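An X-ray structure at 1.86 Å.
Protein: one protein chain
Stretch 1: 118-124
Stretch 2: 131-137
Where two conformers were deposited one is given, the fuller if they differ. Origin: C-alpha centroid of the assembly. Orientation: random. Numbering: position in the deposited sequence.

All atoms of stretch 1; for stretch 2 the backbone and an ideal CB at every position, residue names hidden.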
# COMPACT_ATOMS: atom_id res chain seq x y z
N THR A 118 -5.57 -1.18 0.79
CA THR A 118 -4.64 -2.16 0.25
C THR A 118 -3.23 -1.68 0.55
O THR A 118 -3.04 -0.55 0.98
CB THR A 118 -4.77 -2.26 -1.28
OG1 THR A 118 -4.37 -1.01 -1.87
CG2 THR A 118 -6.22 -2.42 -1.70
N ALA A 119 -2.26 -2.55 0.31
CA ALA A 119 -0.86 -2.20 0.44
C ALA A 119 -0.51 -1.00 -0.46
O ALA A 119 0.26 -0.13 -0.06
CB ALA A 119 0.02 -3.38 0.11
N LEU A 120 -1.09 -0.97 -1.65
CA LEU A 120 -0.85 0.14 -2.58
C LEU A 120 -1.30 1.49 -2.01
O LEU A 120 -0.60 2.50 -2.15
CB LEU A 120 -1.51 -0.13 -3.95
CG LEU A 120 -1.30 0.95 -5.00
CD1 LEU A 120 0.19 1.19 -5.19
CD2 LEU A 120 -1.96 0.56 -6.31
N HIS A 121 -2.47 1.52 -1.38
CA HIS A 121 -2.96 2.75 -0.73
C HIS A 121 -1.95 3.22 0.31
O HIS A 121 -1.59 4.39 0.35
CB HIS A 121 -4.31 2.53 -0.04
CG HIS A 121 -5.46 2.35 -0.99
ND1 HIS A 121 -5.97 3.38 -1.75
CD2 HIS A 121 -6.23 1.27 -1.26
CE1 HIS A 121 -6.99 2.93 -2.47
NE2 HIS A 121 -7.16 1.65 -2.19
N VAL A 122 -1.52 2.30 1.17
CA VAL A 122 -0.52 2.61 2.20
C VAL A 122 0.77 3.15 1.58
O VAL A 122 1.29 4.18 2.02
CB VAL A 122 -0.19 1.37 3.05
CG1 VAL A 122 0.95 1.67 4.01
CG2 VAL A 122 -1.43 0.92 3.83
N ALA A 123 1.27 2.48 0.55
CA ALA A 123 2.50 2.90 -0.09
C ALA A 123 2.40 4.32 -0.68
O ALA A 123 3.31 5.14 -0.53
CB ALA A 123 2.92 1.90 -1.18
N VAL A 124 1.29 4.59 -1.36
CA VAL A 124 1.08 5.90 -1.98
C VAL A 124 1.05 6.98 -0.90
O VAL A 124 1.64 8.05 -1.07
CB VAL A 124 -0.22 5.91 -2.82
CG1 VAL A 124 -0.60 7.35 -3.24
CG2 VAL A 124 -0.06 5.02 -4.04
N UNK A 131 8.38 1.40 -3.24
CA UNK A 131 7.38 0.39 -2.88
C UNK A 131 6.18 0.45 -3.83
O UNK A 131 5.66 -0.59 -4.23
CB UNK A 131 6.92 0.59 -1.43
N UNK A 132 5.77 1.66 -4.22
CA UNK A 132 4.68 1.78 -5.17
C UNK A 132 5.04 1.06 -6.47
O UNK A 132 4.28 0.23 -6.95
CB UNK A 132 4.36 3.25 -5.44
N UNK A 133 6.22 1.36 -7.00
CA UNK A 133 6.65 0.75 -8.25
C UNK A 133 6.65 -0.77 -8.18
O UNK A 133 6.13 -1.43 -9.06
CB UNK A 133 8.05 1.25 -8.62
N UNK A 134 7.24 -1.31 -7.13
CA UNK A 134 7.35 -2.76 -7.02
C UNK A 134 5.96 -3.42 -6.91
O UNK A 134 5.70 -4.41 -7.57
CB UNK A 134 8.21 -3.13 -5.81
N UNK A 135 5.08 -2.86 -6.07
CA UNK A 135 3.72 -3.39 -5.97
C UNK A 135 3.06 -3.45 -7.35
O UNK A 135 2.46 -4.45 -7.72
CB UNK A 135 2.88 -2.53 -5.02
N UNK A 136 3.18 -2.37 -8.11
CA UNK A 136 2.56 -2.30 -9.43
C UNK A 136 3.17 -3.28 -10.43
O UNK A 136 2.48 -3.82 -11.29
CB UNK A 136 2.67 -0.88 -9.98
N UNK A 137 4.47 -3.53 -10.30
CA UNK A 137 5.17 -4.46 -11.19
C UNK A 137 4.77 -5.90 -10.87
O UNK A 137 4.88 -6.79 -11.72
CB UNK A 137 6.69 -4.29 -11.07

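The two stretches form a pair of nearly antiparallel helices, with axes 9.2 Å apart at closest approach and an angle of 157° between their directions. Stretch 1 presents Ala 119, Leu 120, Ala 123 and Val 124 to its partner, an apolar surface whose two alanines leave room for side chains from the other helix.

Position 131 has helical backbone angles, and its CA-to-CB bond points toward stretch 1; the ideal CB lies 4.2 Å from Ala 123 CB. With so little space along this line, a small or beta-branched residue would suit, whether alanine, serine, threonine or valine. The deposited residue is Thr 131, with chi1 in the p well. Its OG1 packs 3.6 Å from Ala 123 CB, a contact without a hydrogen bond; the hydroxyl is satisfied elsewhere in the structure.

At 132 the helices come close, the CA of 132 lying 5.6 Å from Ala 123 CA. The CB points sideways, 4.7 Å from both Leu 120 CD1 and Ala 123 CB, and 5.0 Å from Val 124 CG2. This wholly apolar setting favors a compact aliphatic side chain such as valine or isoleucine, though alanine could also be accommodated. Val 132 is found here, its chi1 t. Its CG2 meets Ala 123 CB at 3.7 Å and Val 124 CG2 at 4.0 Å, while its CG1 lies 4.0 Å from Leu 120 CD1.

Position 133 points away and could hold almost any helix-compatible residue, polar ones included. It is Gln 133, whose amide NE2 hydrogen-bonds to the side chain at 137, one turn later. Position 134 is out of reach of stretch 1, which leaves its identity undetermined; it is Leu 134.

At 135 the CB again points toward stretch 1, with Leu 120 CD1 4.6 Å away and the two alanines beyond. A longer aliphatic chain, leucine or methionine, could extend into this space. Leu 135, in the m, t rotamer, does so: its CD1 lies 3.7 Å from Leu 120 CA, 3.8 Å from Ala 123 CB and 4.2 Å from Ala 119 CB.

The CB at 136 points sideways with nothing of stretch 1 within 5.5 Å, so a short residue would fall short, whereas a flexible apolar one could reach Leu 120. Leu 136 brings its CD2 to 3.8 Å from Leu 120 CD2. Position 137 is out of reach and permissive; Glu 137 OE2 accepts the hydrogen bond from Gln 133 NE2 at 3.2 Å.

Stretch 2 (131-137) TVQLLLE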
# COMPACT_ATOMS: atom_id res chain seq x y z
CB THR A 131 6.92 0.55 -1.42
OG1 THR A 131 6.47 1.89 -1.20
CG2 THR A 131 8.11 0.42 -0.47
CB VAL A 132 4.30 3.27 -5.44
CG1 VAL A 132 3.30 3.38 -6.58
CG2 VAL A 132 3.74 3.91 -4.17
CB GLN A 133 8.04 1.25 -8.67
CG GLN A 133 8.41 0.80 -10.08
CD GLN A 133 9.73 1.39 -10.57
OE1 GLN A 133 9.91 2.60 -10.56
NE2 GLN A 133 10.63 0.52 -11.01
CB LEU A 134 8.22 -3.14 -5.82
CG LEU A 134 8.42 -4.63 -5.56
CD1 LEU A 134 9.03 -5.30 -6.79
CD2 LEU A 134 9.30 -4.81 -4.31
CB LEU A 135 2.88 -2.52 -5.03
CG LEU A 135 3.22 -2.62 -3.54
CD1 LEU A 135 2.49 -1.53 -2.77
CD2 LEU A 135 2.88 -4.00 -2.98
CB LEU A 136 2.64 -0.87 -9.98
CG LEU A 136 1.82 0.16 -9.19
CD1 LEU A 136 2.10 1.56 -9.70
CD2 LEU A 136 0.32 -0.15 -9.26
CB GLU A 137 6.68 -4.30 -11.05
CG GLU A 137 7.24 -3.04 -11.70
CD GLU A 137 8.72 -2.85 -11.42
OE1 GLU A 137 9.21 -3.39 -10.41
OE2 GLU A 137 9.39 -2.14 -12.21
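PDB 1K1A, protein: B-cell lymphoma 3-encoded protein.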